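Local coordinates for protein carboxylase (Deinococcus radiodurans, PDB 5H80) that probably catalyses the ATP-dependent carboxylation of biotin, acting as the biotin carboxylase domain of a single-chain bacterial carboxylase, at residues Ala174-Leu186 / Tyr227-Glu239. Numbering follows the deposited sequence.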
# COMPACT_ATOMS: atom_id res chain seq x y z
N ALA A 174 6.48 -28.99 44.05
CA ALA A 174 5.40 -28.46 44.88
C ALA A 174 4.42 -27.54 44.14
O ALA A 174 3.20 -27.64 44.31
CB ALA A 174 5.96 -27.72 46.07
N PHE A 175 4.97 -26.61 43.35
CA PHE A 175 4.15 -25.82 42.46
C PHE A 175 3.49 -26.72 41.41
O PHE A 175 2.29 -26.59 41.19
CB PHE A 175 4.96 -24.67 41.84
CG PHE A 175 4.35 -24.08 40.61
CD1 PHE A 175 3.40 -23.07 40.70
CD2 PHE A 175 4.77 -24.51 39.36
CE1 PHE A 175 2.86 -22.51 39.55
CE2 PHE A 175 4.22 -23.98 38.21
CZ PHE A 175 3.27 -22.99 38.32
N MET A 176 4.25 -27.65 40.84
CA MET A 176 3.75 -28.68 39.90
C MET A 176 2.66 -29.58 40.49
O MET A 176 1.60 -29.85 39.84
CB MET A 176 4.92 -29.47 39.35
CG MET A 176 4.55 -30.66 38.51
SD MET A 176 5.86 -31.21 37.45
CE MET A 176 4.94 -31.98 36.11
N GLN A 177 2.85 -29.99 41.75
CA GLN A 177 1.80 -30.62 42.49
C GLN A 177 0.63 -29.65 42.66
O GLN A 177 -0.50 -30.06 42.55
CB GLN A 177 2.29 -31.20 43.84
CG GLN A 177 1.30 -32.19 44.43
CD GLN A 177 1.73 -32.79 45.77
OE1 GLN A 177 2.72 -33.55 45.85
NE2 GLN A 177 0.97 -32.47 46.82
N ALA A 178 0.88 -28.36 42.88
CA ALA A 178 -0.24 -27.41 42.99
C ALA A 178 -0.96 -27.15 41.63
O ALA A 178 -2.10 -26.71 41.63
CB ALA A 178 0.19 -26.09 43.61
N GLN A 179 -0.31 -27.43 40.51
CA GLN A 179 -1.03 -27.42 39.19
C GLN A 179 -1.92 -28.68 38.90
O GLN A 179 -2.53 -28.79 37.85
CB GLN A 179 -0.05 -27.12 38.06
CG GLN A 179 0.72 -25.82 38.27
CD GLN A 179 -0.19 -24.66 38.63
OE1 GLN A 179 -0.82 -24.04 37.76
NE2 GLN A 179 -0.28 -24.35 39.92
N GLY A 180 -2.03 -29.62 39.82
CA GLY A 180 -3.09 -30.63 39.71
C GLY A 180 -3.04 -31.62 38.57
O GLY A 180 -4.07 -32.19 38.20
N GLY A 181 -1.86 -31.88 38.03
CA GLY A 181 -1.73 -32.73 36.88
C GLY A 181 -1.52 -31.94 35.59
O GLY A 181 -1.13 -32.50 34.57
N ALA A 182 -1.77 -30.64 35.64
CA ALA A 182 -1.51 -29.80 34.48
C ALA A 182 -0.01 -29.66 34.24
O ALA A 182 0.70 -29.61 35.20
CB ALA A 182 -2.13 -28.44 34.70
N PRO A 183 0.45 -29.58 32.98
CA PRO A 183 1.89 -29.42 32.64
C PRO A 183 2.46 -28.06 32.99
O PRO A 183 1.75 -27.03 33.20
CB PRO A 183 1.95 -29.65 31.12
CG PRO A 183 0.50 -29.48 30.62
CD PRO A 183 -0.39 -29.77 31.76
N VAL A 184 3.78 -28.04 33.01
CA VAL A 184 4.55 -26.94 33.47
C VAL A 184 5.77 -26.79 32.52
O VAL A 184 6.19 -27.71 31.77
CB VAL A 184 4.83 -27.21 34.98
CG1 VAL A 184 5.98 -28.18 35.14
CG2 VAL A 184 5.11 -25.94 35.72
N MET A 185 6.26 -25.56 32.39
CA MET A 185 7.40 -25.31 31.53
C MET A 185 8.53 -24.95 32.49
O MET A 185 8.29 -24.25 33.49
CB MET A 185 7.10 -24.13 30.58
CG MET A 185 8.30 -23.64 29.79
SD MET A 185 8.24 -24.18 28.09
CE MET A 185 7.57 -22.69 27.33
N LEU A 186 9.72 -25.48 32.22
CA LEU A 186 10.97 -24.90 32.78
C LEU A 186 11.57 -23.90 31.83
O LEU A 186 12.04 -22.90 32.34
CB LEU A 186 12.03 -25.94 33.06
CG LEU A 186 11.54 -27.14 33.84
CD1 LEU A 186 12.74 -28.05 33.96
CD2 LEU A 186 10.96 -26.73 35.19
N TYR A 227 11.43 -22.20 34.57
CA TYR A 227 11.59 -21.92 36.03
C TYR A 227 10.27 -22.07 36.78
O TYR A 227 9.95 -21.29 37.71
CB TYR A 227 12.22 -20.54 36.30
CG TYR A 227 11.48 -19.42 35.58
CD1 TYR A 227 10.46 -18.68 36.21
CD2 TYR A 227 11.78 -19.13 34.25
CE1 TYR A 227 9.78 -17.68 35.53
CE2 TYR A 227 11.10 -18.14 33.57
CZ TYR A 227 10.12 -17.42 34.20
OH TYR A 227 9.49 -16.44 33.50
N ALA A 228 9.54 -23.14 36.43
CA ALA A 228 8.17 -23.39 36.92
C ALA A 228 7.21 -22.27 36.50
O ALA A 228 6.97 -21.29 37.23
CB ALA A 228 8.12 -23.61 38.43
N GLU A 229 6.68 -22.45 35.29
CA GLU A 229 5.47 -21.76 34.89
C GLU A 229 4.41 -22.74 34.48
O GLU A 229 4.72 -23.67 33.76
CB GLU A 229 5.79 -20.86 33.70
CG GLU A 229 5.07 -19.55 33.88
CD GLU A 229 5.54 -18.51 32.88
OE1 GLU A 229 5.77 -17.42 33.41
OE2 GLU A 229 5.66 -18.84 31.61
N ARG A 230 3.15 -22.47 34.84
CA ARG A 230 2.01 -23.25 34.23
C ARG A 230 2.09 -23.18 32.70
O ARG A 230 2.23 -22.06 32.15
CB ARG A 230 0.65 -22.74 34.78
CG ARG A 230 -0.58 -23.35 34.13
CD ARG A 230 -1.84 -22.81 34.74
NE ARG A 230 -3.00 -23.50 34.16
CZ ARG A 230 -3.58 -24.58 34.67
NH1 ARG A 230 -3.28 -25.02 35.90
NH2 ARG A 230 -4.64 -25.05 34.03
N LEU A 231 2.04 -24.33 32.00
CA LEU A 231 2.01 -24.34 30.52
C LEU A 231 0.58 -23.88 30.17
O LEU A 231 -0.42 -24.51 30.59
CB LEU A 231 2.34 -25.72 29.96
CG LEU A 231 2.48 -25.83 28.44
CD1 LEU A 231 3.65 -24.98 27.98
CD2 LEU A 231 2.62 -27.26 27.98
N ILE A 232 0.47 -22.74 29.46
CA ILE A 232 -0.86 -22.25 29.03
C ILE A 232 -1.10 -22.81 27.64
O ILE A 232 -0.37 -22.54 26.63
CB ILE A 232 -1.02 -20.73 29.07
CG1 ILE A 232 -0.89 -20.26 30.51
CG2 ILE A 232 -2.32 -20.27 28.36
CD1 ILE A 232 -2.14 -19.83 31.20
N GLU A 233 -2.19 -23.57 27.63
CA GLU A 233 -2.53 -24.41 26.52
C GLU A 233 -3.84 -23.83 25.87
O GLU A 233 -4.66 -23.13 26.52
CB GLU A 233 -2.78 -25.83 27.05
CG GLU A 233 -1.55 -26.47 27.69
CD GLU A 233 -1.73 -27.97 27.86
OE1 GLU A 233 -2.46 -28.30 28.81
OE2 GLU A 233 -1.13 -28.75 27.07
N ARG A 234 -4.00 -24.18 24.61
CA ARG A 234 -5.11 -23.72 23.88
C ARG A 234 -5.37 -22.24 23.90
O ARG A 234 -6.51 -21.78 23.89
CB ARG A 234 -6.36 -24.43 24.40
CG ARG A 234 -6.42 -25.81 23.89
CD ARG A 234 -7.43 -26.64 24.62
NE ARG A 234 -7.34 -26.57 26.07
CZ ARG A 234 -6.46 -27.22 26.85
NH1 ARG A 234 -5.50 -27.98 26.33
NH2 ARG A 234 -6.54 -27.07 28.18
N ALA A 235 -4.31 -21.47 23.94
CA ALA A 235 -4.40 -20.03 23.85
C ALA A 235 -3.87 -19.38 22.56
O ALA A 235 -2.98 -19.88 21.85
CB ALA A 235 -3.75 -19.39 25.02
N ARG A 236 -4.46 -18.24 22.27
CA ARG A 236 -3.98 -17.28 21.31
C ARG A 236 -3.03 -16.18 21.89
O ARG A 236 -3.16 -15.76 23.03
CB ARG A 236 -5.20 -16.64 20.59
CG ARG A 236 -5.95 -17.68 19.75
CD ARG A 236 -7.34 -17.14 19.30
NE ARG A 236 -7.23 -15.84 18.56
CZ ARG A 236 -8.25 -15.21 17.98
NH1 ARG A 236 -9.53 -15.69 18.09
NH2 ARG A 236 -8.07 -14.05 17.40
N HIS A 237 -2.12 -15.72 21.03
CA HIS A 237 -1.17 -14.70 21.34
C HIS A 237 -1.79 -13.46 20.80
O HIS A 237 -1.88 -13.34 19.61
CB HIS A 237 0.17 -14.93 20.70
CG HIS A 237 1.14 -13.80 20.90
ND1 HIS A 237 2.30 -13.95 21.64
CD2 HIS A 237 1.16 -12.51 20.46
CE1 HIS A 237 2.94 -12.79 21.70
NE2 HIS A 237 2.34 -11.94 20.88
N ILE A 238 -2.23 -12.61 21.69
CA ILE A 238 -2.84 -11.29 21.32
C ILE A 238 -2.13 -10.13 22.04
O ILE A 238 -1.93 -10.17 23.23
CB ILE A 238 -4.34 -11.31 21.60
CG1 ILE A 238 -5.10 -12.45 20.91
CG2 ILE A 238 -4.91 -10.02 21.05
CD1 ILE A 238 -6.65 -12.45 21.11
N GLU A 239 -1.70 -9.12 21.27
CA GLU A 239 -0.80 -8.08 21.80
C GLU A 239 -1.43 -6.76 21.45
O GLU A 239 -2.06 -6.63 20.40
CB GLU A 239 0.60 -8.15 21.25
CG GLU A 239 0.77 -7.95 19.69
CD GLU A 239 2.16 -8.32 19.17
OE1 GLU A 239 2.94 -9.04 19.87
OE2 GLU A 239 2.52 -7.89 18.08
O HOH W 1 -4.57 -27.11 37.18
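Strand 184-185 runs antiparallel to strand 229-230, with Val184 and Arg230 as a non-hydrogen-bonded pair and Met185 and Glu229 as a hydrogen-bonded one. Strand 199-200 lies on the other side of 184-185, completing a small three-stranded sheet in the ATP-binding region, consistent with the mobile lid of ATP-grasp enzymes. Met185 N reaches Glu229 O at 2.8 Å, Glu229 N returns to Met185 O at 3.0 Å, and Leu231 N extends the pairing to Pro183 O. Ala228 and Glu229 both face Met185, which defines a G1 beta bulge; Ala228 has positive phi (62°).

The preceding helix 172-178 covers the pairing through Phe175. A chi1 of 162° swings the Phe175 ring away from its own backbone nitrogen and turns its edge to the strand backbone, Phe175 CZ lying 3.5 Å from Arg230 N, while Phe175 CD2 meets Ala228 CB at 3.6 Å. Gln179 CG rests over one face of this ring, toward the rim. On the sheet's Met185-Glu229 face, Glu229 has its salt-bridge partner in Lys145. Further along, Leu231 CD2 packs on Pro183 CB at 4.0 Å, and Pro183 CG meets the carboxylate of Glu233, which also pairs with Arg201.

Arg230 extends beside the turn after the helix. Arg230 NH1 donates to Gln179 OE1 at 3.2 Å (164° at the hydrogen), and lies 3.8 Å from Ala182 CB. A water accepting from NH1 donates to Gln179 O at 2.7 Å. An alanine here would probably leave Gln179 OE1 without its guanidinium donor and the water without the NH1 it accepts from. Gln179 OE1 sits in the guanidinium plane, whereas NH1 stands above the amide plane.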